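Local coordinates for Two-component system response regulator/GGDEF domain protein (Aeromonas salmonicida, PDB 3LUF) that probably makes cyclic di-GMP from GTP in its full-length form, of which this chain is the portion holding two tandem receiver domains that bind magnesium, at residues Gln5-Val10 against Gln22-Gln27; Thr28-Asp33 against Gly114-Leu119; Asp36-Ala41 against Lys68-Arg73; Leu98-Lys103 against Glu231-Gln236. One frame throughout, in Å; residues are numbered along the deposited sequence. Where two conformers were deposited one is given.

Contact 1: Gln5-Val10 against Gln22-Gln27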
loop_
_atom_site.group_PDB
_atom_site.type_symbol
_atom_site.label_atom_id
_atom_site.label_comp_id
_atom_site.label_asym_id
_atom_site.label_seq_id
_atom_site.Cartn_x
_atom_site.Cartn_y
_atom_site.Cartn_z
ATOM N N GLN B 5 22.392 0.603 -15.933
ATOM C CA GLN B 5 21.096 0.594 -16.604
ATOM C C GLN B 5 20.941 -0.633 -17.493
ATOM O O GLN B 5 20.220 -0.596 -18.475
ATOM C CB GLN B 5 20.918 1.881 -17.409
ATOM C CG GLN B 5 19.512 2.108 -17.967
ATOM C CD GLN B 5 19.409 3.385 -18.762
ATOM O OE1 GLN B 5 18.625 3.476 -19.714
ATOM N NE2 GLN B 5 20.195 4.389 -18.372
ATOM N N LYS B 6 21.673 -1.693 -17.172
ATOM C CA LYS B 6 21.592 -2.926 -17.963
ATOM C C LYS B 6 21.159 -4.099 -17.080
ATOM O O LYS B 6 21.478 -4.132 -15.886
ATOM C CB LYS B 6 22.946 -3.218 -18.619
ATOM C CG LYS B 6 22.842 -4.185 -19.789
ATOM C CD LYS B 6 23.820 -3.869 -20.907
ATOM C CE LYS B 6 25.234 -3.733 -20.397
ATOM N NZ LYS B 6 26.129 -3.917 -21.562
ATOM N N ILE B 7 20.395 -5.040 -17.637
ATOM C CA ILE B 7 20.131 -6.290 -16.888
ATOM C C ILE B 7 20.603 -7.499 -17.678
ATOM O O ILE B 7 20.746 -7.430 -18.893
ATOM C CB ILE B 7 18.647 -6.493 -16.451
ATOM C CG1 ILE B 7 17.739 -6.624 -17.669
ATOM C CG2 ILE B 7 18.189 -5.349 -15.503
ATOM C CD1 ILE B 7 16.622 -7.566 -17.481
ATOM N N LEU B 8 20.865 -8.574 -16.951
ATOM C CA LEU B 8 21.346 -9.829 -17.529
ATOM C C LEU B 8 20.233 -10.862 -17.312
ATOM O O LEU B 8 19.697 -10.996 -16.212
ATOM C CB LEU B 8 22.611 -10.272 -16.770
ATOM C CG LEU B 8 23.134 -11.672 -17.205
ATOM C CD1 LEU B 8 23.567 -11.577 -18.648
ATOM C CD2 LEU B 8 24.291 -12.143 -16.301
ATOM N N ILE B 9 19.948 -11.618 -18.361
ATOM C CA ILE B 9 18.988 -12.727 -18.291
ATOM C C ILE B 9 19.733 -13.972 -18.723
ATOM O O ILE B 9 20.348 -13.974 -19.791
ATOM C CB ILE B 9 17.760 -12.479 -19.228
ATOM C CG1 ILE B 9 17.012 -11.212 -18.798
ATOM C CG2 ILE B 9 16.773 -13.676 -19.153
ATOM C CD1 ILE B 9 15.892 -10.835 -19.793
ATOM N N VAL B 10 19.720 -15.001 -17.886
ATOM C CA VAL B 10 20.289 -16.297 -18.306
ATOM C C VAL B 10 19.192 -17.340 -18.127
ATOM O O VAL B 10 18.815 -17.686 -17.000
ATOM C CB VAL B 10 21.547 -16.668 -17.476
ATOM C CG1 VAL B 10 22.240 -17.870 -18.107
ATOM C CG2 VAL B 10 22.516 -15.462 -17.352
ATOM N N GLN B 22 10.837 -9.274 -24.323
ATOM C CA GLN B 22 9.765 -8.440 -24.882
ATOM C C GLN B 22 9.131 -7.532 -23.824
ATOM O O GLN B 22 8.952 -6.336 -24.050
ATOM C CB GLN B 22 8.699 -9.325 -25.523
ATOM C CG GLN B 22 7.517 -8.591 -26.179
ATOM C CD GLN B 22 6.482 -9.582 -26.699
ATOM O OE1 GLN B 22 6.318 -10.668 -26.129
ATOM N NE2 GLN B 22 5.787 -9.230 -27.786
ATOM N N ALA B 23 8.809 -8.108 -22.668
ATOM C CA ALA B 23 8.154 -7.360 -21.596
ATOM C C ALA B 23 9.084 -6.314 -20.972
ATOM O O ALA B 23 8.672 -5.163 -20.746
ATOM C CB ALA B 23 7.611 -8.280 -20.550
ATOM N N ILE B 24 10.336 -6.693 -20.709
ATOM C CA ILE B 24 11.261 -5.768 -20.052
ATOM C C ILE B 24 11.638 -4.612 -21.022
ATOM O O ILE B 24 11.724 -3.427 -20.608
ATOM C CB ILE B 24 12.483 -6.533 -19.503
ATOM C CG1 ILE B 24 12.038 -7.413 -18.342
ATOM C CG2 ILE B 24 13.570 -5.557 -19.028
ATOM C CD1 ILE B 24 13.080 -8.448 -17.907
ATOM N N ALA B 25 11.784 -4.949 -22.305
ATOM C CA ALA B 25 12.108 -3.976 -23.341
ATOM C C ALA B 25 10.961 -2.981 -23.526
ATOM O O ALA B 25 11.208 -1.804 -23.799
ATOM C CB ALA B 25 12.407 -4.666 -24.680
ATOM N N GLN B 26 9.725 -3.451 -23.376
ATOM C CA GLN B 26 8.586 -2.596 -23.677
ATOM C C GLN B 26 8.197 -1.748 -22.479
ATOM O O GLN B 26 7.760 -0.617 -22.640
ATOM C CB GLN B 26 7.432 -3.447 -24.188
ATOM C CG GLN B 26 6.086 -2.760 -24.332
ATOM C CD GLN B 26 5.025 -3.820 -24.524
ATOM O OE1 GLN B 26 4.871 -4.356 -25.615
ATOM N NE2 GLN B 26 4.337 -4.172 -23.456
ATOM N N GLN B 27 8.405 -2.272 -21.284
ATOM C CA GLN B 27 7.890 -1.660 -20.085
ATOM C C GLN B 27 8.934 -1.004 -19.198
ATOM O O GLN B 27 8.581 -0.316 -18.251
ATOM C CB GLN B 27 7.080 -2.700 -19.284
ATOM C CG GLN B 27 5.922 -3.269 -20.076
ATOM C CD GLN B 27 5.171 -4.340 -19.310
ATOM O OE1 GLN B 27 4.760 -4.134 -18.162
ATOM N NE2 GLN B 27 4.983 -5.486 -19.946
#
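Three isoleucines meet between strand 6-10 and helix 14-27. Ile7 and Ile24 reach out from the two backbones and meet tip to tip, CD1 of Ile7 lying 3.7 Å from CD1 of Ile24. The same Ile7 methyl also lies 4.0 Å from Ile24 CG2, so both branches of Ile24 are used. Ile9 comes end-on as well, but less closely, with its CD1 4.1 Å from CD1 of Ile24. Alternate strand residues thus converge on one helix residue. In the conformer described, CG1 of Ile7 stands between the backbone N and the carbonyl carbon (chi1 64°), and CD1 points at the helix; a second conformer was modelled, so the closeness of this touch holds for the first alone. All three side chains are buried, and the interaction is purely apolar. The far side of the helix is a different environment: Gln22, Ala25 and Gln26 face outward and are exposed.

The contact belongs to the beta-alpha-beta unit that opens the first receiver domain. Ile32 of strand 31-35 packs against both Ile9 and Ile24, Val51 of strand 49-55 touches Ile7, and helix 106-122 flanks helix 14-27 through Val113 against Ala23 and Gln27.

Contact 2: Thr28-Asp33 against Gly114-Leu119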
loop_
_atom_site.group_PDB
_atom_site.type_symbol
_atom_site.label_atom_id
_atom_site.label_comp_id
_atom_site.label_asym_id
_atom_site.label_seq_id
_atom_site.Cartn_x
_atom_site.Cartn_y
_atom_site.Cartn_z
ATOM N N THR B 28 10.219 -1.215 -19.487
ATOM C CA THR B 28 11.290 -0.535 -18.754
ATOM C C THR B 28 12.269 0.180 -19.688
ATOM O O THR B 28 12.221 -0.006 -20.917
ATOM C CB THR B 28 12.114 -1.499 -17.876
ATOM O OG1 THR B 28 13.132 -2.139 -18.655
ATOM C CG2 THR B 28 11.200 -2.550 -17.209
ATOM N N GLY B 29 13.147 0.969 -19.076
ATOM C CA GLY B 29 14.244 1.633 -19.788
ATOM C C GLY B 29 15.571 0.898 -19.755
ATOM O O GLY B 29 16.616 1.465 -20.094
ATOM N N LEU B 30 15.549 -0.376 -19.371
ATOM C CA LEU B 30 16.781 -1.163 -19.225
ATOM C C LEU B 30 17.304 -1.775 -20.533
ATOM O O LEU B 30 16.525 -2.305 -21.326
ATOM C CB LEU B 30 16.548 -2.289 -18.209
ATOM C CG LEU B 30 16.242 -1.806 -16.790
ATOM C CD1 LEU B 30 15.705 -2.977 -15.961
ATOM C CD2 LEU B 30 17.464 -1.233 -16.186
ATOM N N GLU B 31 18.623 -1.708 -20.745
ATOM C CA GLU B 31 19.283 -2.485 -21.807
ATOM C C GLU B 31 19.405 -3.924 -21.330
ATOM O O GLU B 31 19.682 -4.165 -20.156
ATOM C CB GLU B 31 20.688 -1.970 -22.106
ATOM C CG GLU B 31 20.842 -1.196 -23.417
ATOM C CD GLU B 31 21.062 0.280 -23.172
ATOM O OE1 GLU B 31 20.459 0.816 -22.217
ATOM O OE2 GLU B 31 21.859 0.897 -23.911
ATOM N N ILE B 32 19.207 -4.873 -22.240
ATOM C CA ILE B 32 19.130 -6.271 -21.872
ATOM C C ILE B 32 20.193 -7.056 -22.592
ATOM O O ILE B 32 20.294 -6.952 -23.811
ATOM C CB ILE B 32 17.751 -6.894 -22.267
ATOM C CG1 ILE B 32 16.594 -6.120 -21.624
ATOM C CG2 ILE B 32 17.695 -8.355 -21.833
ATOM C CD1 ILE B 32 15.214 -6.488 -22.236
ATOM N N ASP B 33 20.961 -7.846 -21.841
ATOM C CA ASP B 33 21.780 -8.916 -22.414
ATOM C C ASP B 33 21.181 -10.244 -21.965
ATOM O O ASP B 33 21.102 -10.515 -20.757
ATOM C CB ASP B 33 23.219 -8.816 -21.909
ATOM C CG ASP B 33 23.974 -7.629 -22.501
ATOM O OD1 ASP B 33 23.686 -7.231 -23.648
ATOM O OD2 ASP B 33 24.876 -7.108 -21.816
ATOM N N GLY B 114 8.062 -5.441 -13.208
ATOM C CA GLY B 114 7.913 -4.412 -12.191
ATOM C C GLY B 114 9.086 -4.386 -11.253
ATOM O O GLY B 114 9.518 -3.323 -10.855
ATOM N N LEU B 115 9.630 -5.558 -10.933
ATOM C CA LEU B 115 10.757 -5.641 -10.010
ATOM C C LEU B 115 11.989 -4.962 -10.590
ATOM O O LEU B 115 12.616 -4.142 -9.911
ATOM C CB LEU B 115 11.103 -7.091 -9.735
ATOM C CG LEU B 115 12.304 -7.360 -8.831
ATOM C CD1 LEU B 115 12.216 -6.664 -7.498
ATOM C CD2 LEU B 115 12.463 -8.872 -8.622
ATOM N N VAL B 116 12.343 -5.295 -11.822
ATOM C CA VAL B 116 13.629 -4.763 -12.358
ATOM C C VAL B 116 13.548 -3.258 -12.604
ATOM O O VAL B 116 14.549 -2.537 -12.482
ATOM C CB VAL B 116 14.155 -5.519 -13.618
ATOM C CG1 VAL B 116 14.430 -7.007 -13.223
ATOM C CG2 VAL B 116 13.188 -5.383 -14.817
ATOM N N HIS B 117 12.353 -2.797 -12.945
ATOM C CA HIS B 117 12.106 -1.364 -13.093
ATOM C C HIS B 117 12.301 -0.667 -11.736
ATOM O O HIS B 117 12.981 0.353 -11.630
ATOM C CB HIS B 117 10.712 -1.171 -13.697
ATOM C CG HIS B 117 10.271 0.256 -13.823
ATOM N ND1 HIS B 117 10.777 1.122 -14.774
ATOM C CD2 HIS B 117 9.304 0.937 -13.172
ATOM C CE1 HIS B 117 10.152 2.282 -14.684
ATOM N NE2 HIS B 117 9.256 2.196 -13.717
ATOM N N ARG B 118 11.732 -1.237 -10.686
ATOM C CA ARG B 118 11.919 -0.721 -9.370
ATOM C C ARG B 118 13.382 -0.791 -8.935
ATOM O O ARG B 118 13.914 0.168 -8.345
ATOM C CB ARG B 118 11.035 -1.579 -8.429
ATOM C CG ARG B 118 10.789 -1.061 -7.085
ATOM C CD ARG B 118 9.913 0.202 -7.087
ATOM N NE ARG B 118 10.762 1.380 -6.966
ATOM C CZ ARG B 118 10.422 2.591 -7.409
ATOM N NH1 ARG B 118 11.247 3.608 -7.205
ATOM N NH2 ARG B 118 9.248 2.793 -8.032
ATOM N N LEU B 119 14.051 -1.923 -9.174
ATOM C CA LEU B 119 15.458 -2.025 -8.747
ATOM C C LEU B 119 16.322 -0.986 -9.429
ATOM O O LEU B 119 17.180 -0.395 -8.790
ATOM C CB LEU B 119 16.042 -3.428 -9.070
ATOM C CG LEU B 119 15.429 -4.548 -8.217
ATOM C CD1 LEU B 119 15.907 -5.926 -8.782
ATOM C CD2 LEU B 119 15.754 -4.466 -6.737
#
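Leu30 and Thr28 lay their methyl groups against one side of the helical segment 114-119, at Val116 and His117. This is part of the CheY-like alpha/beta fold of the first receiver domain, where the loop joining helix 14-27 to strand 31-35 meets the final helix of the domain, 106-122. The Leu30 and Val116 side chains cross at a slant, with Leu30 CD1 3.7 Å from Val116 CG2; the same leucine methyl is equally close, at 3.7 Å, to the Val116 backbone O. Thr28 touches with CG2, which sits 3.8 Å from His117 CB as the two side chains pass in opposite directions. The same threonine methyl is 4.2 Å from Val116 CG2, so that one valine methyl is touched by both loop residues. Thr28 CB approaches the imidazole ring obliquely.

Behind this first shell, Val116 rests on Val51 and Leu53 of strand 49-55, while Leu30 packs on Ile7 of strand 6-10. Val116 and Leu30 are buried, whereas Thr28 and His117 are partly exposed. The rotation of Thr28 divides its two branches: CG2 lies anti to the carbonyl carbon and faces the helix, leaving OG1 to serve the backbone. That hydroxyl bonds to Ile24 O in the last turn of helix 14-27. It also closes an ST turn, accepting a hydrogen bond from Leu30 N at 3.1 Å with an N-H...O angle of 165°.

Contact 3: Asp36-Ala41 against Lys68-Arg73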
loop_
_atom_site.group_PDB
_atom_site.type_symbol
_atom_site.label_atom_id
_atom_site.label_comp_id
_atom_site.label_asym_id
_atom_site.label_seq_id
_atom_site.Cartn_x
_atom_site.Cartn_y
_atom_site.Cartn_z
ATOM N N ASP B 36 21.295 -18.079 -23.361
ATOM C CA ASP B 36 20.712 -19.374 -23.024
ATOM C C ASP B 36 21.616 -20.313 -22.223
ATOM O O ASP B 36 21.197 -21.411 -21.911
ATOM C CB ASP B 36 20.170 -20.095 -24.290
ATOM C CG ASP B 36 21.253 -20.417 -25.323
ATOM O OD1 ASP B 36 22.454 -20.134 -25.110
ATOM O OD2 ASP B 36 20.877 -20.986 -26.375
ATOM N N THR B 37 22.846 -19.879 -21.895
ATOM C CA THR B 37 23.745 -20.675 -21.073
ATOM C C THR B 37 24.547 -19.713 -20.207
ATOM O O THR B 37 24.680 -18.518 -20.530
ATOM C CB THR B 37 24.809 -21.439 -21.919
ATOM O OG1 THR B 37 25.569 -20.485 -22.666
ATOM C CG2 THR B 37 24.146 -22.428 -22.867
ATOM N N LEU B 38 25.048 -20.239 -19.109
ATOM C CA LEU B 38 25.918 -19.487 -18.224
ATOM C C LEU B 38 27.178 -19.055 -18.990
ATOM O O LEU B 38 27.633 -17.921 -18.819
ATOM C CB LEU B 38 26.215 -20.306 -16.979
ATOM C CG LEU B 38 27.251 -19.743 -15.986
ATOM C CD1 LEU B 38 26.725 -18.403 -15.442
ATOM C CD2 LEU B 38 27.497 -20.738 -14.878
ATOM N N GLU B 39 27.724 -19.945 -19.830
ATOM C CA GLU B 39 28.880 -19.574 -20.678
ATOM C C GLU B 39 28.680 -18.299 -21.520
ATOM O O GLU B 39 29.610 -17.480 -21.690
ATOM C CB GLU B 39 29.262 -20.751 -21.590
ATOM C CG GLU B 39 30.348 -20.424 -22.598
ATOM C CD GLU B 39 31.731 -20.214 -21.962
ATOM O OE1 GLU B 39 31.957 -20.593 -20.778
ATOM O OE2 GLU B 39 32.597 -19.667 -22.680
ATOM N N GLY B 40 27.475 -18.112 -22.073
ATOM C CA GLY B 40 27.202 -16.899 -22.812
ATOM C C GLY B 40 27.454 -15.626 -22.023
ATOM O O GLY B 40 27.726 -14.579 -22.605
ATOM N N ALA B 41 27.321 -15.717 -20.708
ATOM C CA ALA B 41 27.457 -14.587 -19.779
ATOM C C ALA B 41 28.838 -14.538 -19.105
ATOM O O ALA B 41 29.020 -13.846 -18.077
ATOM C CB ALA B 41 26.370 -14.666 -18.716
ATOM N N LYS B 68 25.462 -18.846 -7.657
ATOM C CA LYS B 68 26.682 -18.573 -6.915
ATOM C C LYS B 68 27.757 -17.947 -7.798
ATOM O O LYS B 68 28.456 -17.031 -7.377
ATOM C CB LYS B 68 27.166 -19.852 -6.257
ATOM C CG LYS B 68 28.430 -19.709 -5.410
ATOM C CD LYS B 68 28.726 -21.068 -4.775
ATOM C CE LYS B 68 30.042 -21.066 -4.022
ATOM N NZ LYS B 68 30.364 -22.454 -3.612
ATOM N N VAL B 69 27.900 -18.449 -9.021
ATOM C CA VAL B 69 28.864 -17.905 -9.973
ATOM C C VAL B 69 28.631 -16.420 -10.201
ATOM O O VAL B 69 29.566 -15.623 -10.160
ATOM C CB VAL B 69 28.836 -18.660 -11.317
ATOM C CG1 VAL B 69 29.643 -17.924 -12.376
ATOM C CG2 VAL B 69 29.381 -20.096 -11.124
ATOM N N LEU B 70 27.373 -16.040 -10.430
ATOM C CA LEU B 70 27.070 -14.650 -10.733
ATOM C C LEU B 70 27.114 -13.757 -9.481
ATOM O O LEU B 70 27.589 -12.633 -9.552
ATOM C CB LEU B 70 25.740 -14.545 -11.504
ATOM C CG LEU B 70 25.870 -15.206 -12.881
ATOM C CD1 LEU B 70 24.451 -15.451 -13.492
ATOM C CD2 LEU B 70 26.722 -14.357 -13.928
ATOM N N LEU B 71 26.637 -14.261 -8.360
ATOM C CA LEU B 71 26.770 -13.532 -7.088
ATOM C C LEU B 71 28.244 -13.199 -6.815
ATOM O O LEU B 71 28.575 -12.071 -6.399
ATOM C CB LEU B 71 26.210 -14.347 -5.939
ATOM C CG LEU B 71 24.689 -14.445 -5.875
ATOM C CD1 LEU B 71 24.252 -15.429 -4.835
ATOM C CD2 LEU B 71 24.041 -13.083 -5.590
ATOM N N GLU B 72 29.120 -14.170 -7.087
ATOM C CA GLU B 72 30.558 -13.994 -6.822
ATOM C C GLU B 72 31.202 -13.023 -7.790
ATOM O O GLU B 72 32.253 -12.458 -7.483
ATOM C CB GLU B 72 31.288 -15.330 -6.778
ATOM C CG GLU B 72 30.970 -16.052 -5.472
ATOM C CD GLU B 72 31.765 -17.324 -5.250
ATOM O OE1 GLU B 72 31.457 -17.994 -4.247
ATOM O OE2 GLU B 72 32.679 -17.655 -6.052
ATOM N N ARG B 73 30.543 -12.780 -8.927
ATOM C CA ARG B 73 30.973 -11.748 -9.857
ATOM C C ARG B 73 30.469 -10.356 -9.503
ATOM O O ARG B 73 30.767 -9.396 -10.206
ATOM C CB ARG B 73 30.587 -12.101 -11.282
ATOM C CG ARG B 73 31.546 -13.081 -11.898
ATOM C CD ARG B 73 31.236 -13.206 -13.348
ATOM N NE ARG B 73 31.365 -14.579 -13.789
ATOM C CZ ARG B 73 30.821 -15.028 -14.912
ATOM N NH1 ARG B 73 30.115 -14.196 -15.680
ATOM N NH2 ARG B 73 30.978 -16.291 -15.254
HETATM O O HOH W 1 29.870 -17.694 -17.301
#
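Val69 makes the first touch of segment 68-73 on the 36-41 loop, its CG2 lying 4.2 Å from CD2 of Leu38. The next residue, Leu70, takes the other branch of the same leucine: Leu38 CD1 is 4.2 Å from Leu70 CG, and the two side chains run past each other in opposite directions. With its CG anti to the backbone N (chi1 173°), Leu38 carries its forked end toward the helix although its CB does not start out that way. Val69 is partly exposed, while Leu70 is buried and continues inward onto Leu8 of strand 6-10 and Val77 of strand 77-81. Ala41 packs on Leu8 too, so the loop and the helix cover neighbouring parts of one strand. Both belong to the first receiver domain, whose parallel five-stranded sheet is layered by helices in the CheY manner; here helix 65-72 meets the connection between strands 31-35 and 49-55.

Last in the segment, Arg73 brings polar chemistry. Its chain bends at chi3 and presents the guanidinium edge to the loop. NH1 donates to Ala41 O at 2.7 Å, with the acceptor nearly in the guanidinium plane but an N-H...O angle of 138°, while a weak bond joins NH1 to Cys44 O. NH2 gives a hydrogen bond of 2.7 Å to water 1, which also lies in that plane. The water in turn donates to Leu38 O over 2.7 Å.

Contact 4: Leu98-Lys103 against Glu231-Gln236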
loop_
_atom_site.group_PDB
_atom_site.type_symbol
_atom_site.label_atom_id
_atom_site.label_comp_id
_atom_site.label_asym_id
_atom_site.label_seq_id
_atom_site.Cartn_x
_atom_site.Cartn_y
_atom_site.Cartn_z
ATOM N N LEU B 98 18.510 -11.910 -4.101
ATOM C CA LEU B 98 17.675 -10.743 -3.850
ATOM C C LEU B 98 16.201 -11.103 -3.676
ATOM O O LEU B 98 15.540 -10.633 -2.726
ATOM C CB LEU B 98 17.816 -9.815 -5.050
ATOM C CG LEU B 98 17.473 -8.348 -5.026
ATOM C CD1 LEU B 98 18.242 -7.655 -6.150
ATOM C CD2 LEU B 98 15.969 -8.137 -5.191
ATOM N N ASP B 99 15.680 -11.895 -4.619
ATOM C CA ASP B 99 14.263 -12.243 -4.674
ATOM C C ASP B 99 14.140 -13.393 -5.675
ATOM O O ASP B 99 15.143 -13.827 -6.247
ATOM C CB ASP B 99 13.467 -10.993 -5.106
ATOM C CG ASP B 99 11.967 -11.087 -4.812
ATOM O OD1 ASP B 99 11.500 -12.102 -4.233
ATOM O OD2 ASP B 99 11.252 -10.107 -5.158
ATOM N N TYR B 100 12.931 -13.912 -5.862
ATOM C CA TYR B 100 12.690 -14.857 -6.944
ATOM C C TYR B 100 11.435 -14.473 -7.707
ATOM O O TYR B 100 10.580 -13.742 -7.196
ATOM C CB TYR B 100 12.586 -16.310 -6.439
ATOM C CG TYR B 100 11.445 -16.537 -5.485
ATOM C CD1 TYR B 100 10.235 -17.083 -5.924
ATOM C CD2 TYR B 100 11.574 -16.189 -4.131
ATOM C CE1 TYR B 100 9.193 -17.289 -5.026
ATOM C CE2 TYR B 100 10.537 -16.384 -3.241
ATOM C CZ TYR B 100 9.359 -16.922 -3.686
ATOM O OH TYR B 100 8.345 -17.100 -2.775
ATOM N N VAL B 101 11.347 -14.984 -8.930
ATOM C CA VAL B 101 10.227 -14.735 -9.827
ATOM C C VAL B 101 9.683 -16.087 -10.223
ATOM O O VAL B 101 10.443 -16.980 -10.615
ATOM C CB VAL B 101 10.677 -13.965 -11.094
ATOM C CG1 VAL B 101 9.542 -13.831 -12.113
ATOM C CG2 VAL B 101 11.160 -12.578 -10.709
HETATM N N MSE B 102 8.374 -16.268 -10.081
HETATM C CA MSE B 102 7.764 -17.489 -10.598
HETATM C C MSE B 102 7.659 -17.430 -12.113
HETATM O O MSE B 102 7.246 -16.388 -12.660
HETATM C CB MSE B 102 6.365 -17.680 -9.991
HETATM C CG MSE B 102 6.350 -17.813 -8.487
HETATM SE SE MSE B 102 7.361 -19.349 -7.778
HETATM C CE MSE B 102 6.699 -20.816 -8.819
ATOM N N LYS B 103 8.024 -18.523 -12.797
ATOM C CA LYS B 103 7.952 -18.545 -14.264
ATOM C C LYS B 103 7.020 -19.616 -14.806
ATOM O O LYS B 103 7.213 -20.102 -15.918
ATOM C CB LYS B 103 9.340 -18.600 -14.935
ATOM C CG LYS B 103 10.190 -19.760 -14.478
ATOM C CD LYS B 103 11.395 -19.945 -15.383
ATOM C CE LYS B 103 12.260 -21.114 -14.871
ATOM N NZ LYS B 103 13.175 -21.528 -15.990
ATOM N N GLU B 231 7.208 -9.948 6.759
ATOM C CA GLU B 231 8.149 -10.644 5.895
ATOM C C GLU B 231 8.840 -9.663 4.943
ATOM O O GLU B 231 8.272 -8.595 4.645
ATOM C CB GLU B 231 7.392 -11.699 5.095
ATOM C CG GLU B 231 6.687 -12.735 5.995
ATOM C CD GLU B 231 7.670 -13.657 6.725
ATOM O OE1 GLU B 231 8.682 -14.093 6.122
ATOM O OE2 GLU B 231 7.424 -13.933 7.917
ATOM N N PRO B 232 10.035 -10.013 4.436
ATOM C CA PRO B 232 10.770 -9.162 3.487
ATOM C C PRO B 232 9.968 -8.740 2.276
ATOM O O PRO B 232 10.076 -7.580 1.830
ATOM C CB PRO B 232 11.940 -10.064 3.045
ATOM C CG PRO B 232 12.146 -10.958 4.182
ATOM C CD PRO B 232 10.839 -11.196 4.831
ATOM N N GLU B 233 9.169 -9.664 1.731
ATOM C CA GLU B 233 8.359 -9.372 0.549
ATOM C C GLU B 233 7.261 -8.360 0.875
ATOM O O GLU B 233 6.876 -7.606 -0.003
ATOM C CB GLU B 233 7.727 -10.640 -0.091
ATOM C CG GLU B 233 8.759 -11.714 -0.624
ATOM C CD GLU B 233 9.280 -12.685 0.462
ATOM O OE1 GLU B 233 9.126 -12.415 1.673
ATOM O OE2 GLU B 233 9.874 -13.729 0.092
ATOM N N GLU B 234 6.731 -8.393 2.102
ATOM C CA GLU B 234 5.750 -7.418 2.548
ATOM C C GLU B 234 6.390 -6.032 2.643
ATOM O O GLU B 234 5.857 -5.065 2.091
ATOM C CB GLU B 234 5.123 -7.836 3.864
ATOM C CG GLU B 234 4.158 -9.011 3.670
ATOM C CD GLU B 234 3.634 -9.567 4.987
ATOM O OE1 GLU B 234 2.545 -10.183 4.967
ATOM O OE2 GLU B 234 4.329 -9.423 6.020
ATOM N N LEU B 235 7.590 -5.983 3.218
ATOM C CA LEU B 235 8.335 -4.727 3.329
ATOM C C LEU B 235 8.630 -4.186 1.939
ATOM O O LEU B 235 8.381 -3.012 1.673
ATOM C CB LEU B 235 9.656 -4.899 4.127
ATOM C CG LEU B 235 10.567 -3.658 4.100
ATOM C CD1 LEU B 235 9.957 -2.481 4.843
ATOM C CD2 LEU B 235 11.927 -4.009 4.654
ATOM N N GLN B 236 9.179 -5.035 1.069
ATOM C CA GLN B 236 9.435 -4.650 -0.315
ATOM C C GLN B 236 8.214 -4.100 -1.020
ATOM O O GLN B 236 8.313 -3.074 -1.663
ATOM C CB GLN B 236 10.014 -5.810 -1.127
ATOM C CG GLN B 236 10.152 -5.501 -2.624
ATOM C CD GLN B 236 11.003 -6.554 -3.357
ATOM O OE1 GLN B 236 12.039 -6.235 -3.951
ATOM N NE2 GLN B 236 10.597 -7.811 -3.256
#
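The planes of the Asp99 carboxylate and the Gln236 amide are turned 40° from each other. Gln236 NE2 comes from above the carboxylate plane, 57° out of it, and donates to Asp99 OD2 over 3.1 Å. The bond is moderately bent, with an N-H...O angle of 147°. Gln236 spans the gap with an extended chain, its CG anti to the backbone N. At the phenol ring of Tyr100, the Glu233 carboxylate approaches obliquely, OE2 lying 4.3 Å from CE2, and this is packing alone.

The acidic groups find their stronger partners elsewhere. Asp99 OD1 forms a salt bridge with Lys219 of the second subunit, which also makes a cation-pi contact with Tyr100, while Asp99 OD2 is shared with the hydroxyl of Tyr111. Glu233 OE2 pairs with Arg89. Asp99 OD1 and Glu233 OE2 are 4.9 Å apart, and the nearby lysine and arginine probably offset the repulsion between these like charges.

This buried contact joins the two receiver domains of one chain at the dimer interface. Strand 99-102, an outermost strand of the first domain's sheet, faces the start of helix 232-248 from the second. Helix 106-122 flanks the junction, with Tyr111 and Leu115 against Gln236, and Leu235 of helix 232-248 packs on Thr140, Gln143 and Leu144 of helix 134-145.

Contacts 1 and 2 lie side by side, about 5 Å between centres, and rest on adjacent strands of one sheet: Ile7 N lies 2.8 Å from Glu31 O, a probable hydrogen bond. Both are apolar across their segments, but contact 1 is fully buried whereas contact 2 is only partly so. Contact 3, also partly buried, adds an arginine and a water to its leucine and valine packing; it meets contact 1 through Leu8, which touches Leu70 and Ala41. Contact 4 is buried yet largely polar, and it alone joins the two receiver domains. It touches contact 2 where Leu115 packs on Asp99 and Gln236. Contacts 1 to 3, by comparison, hold elements within the first domain.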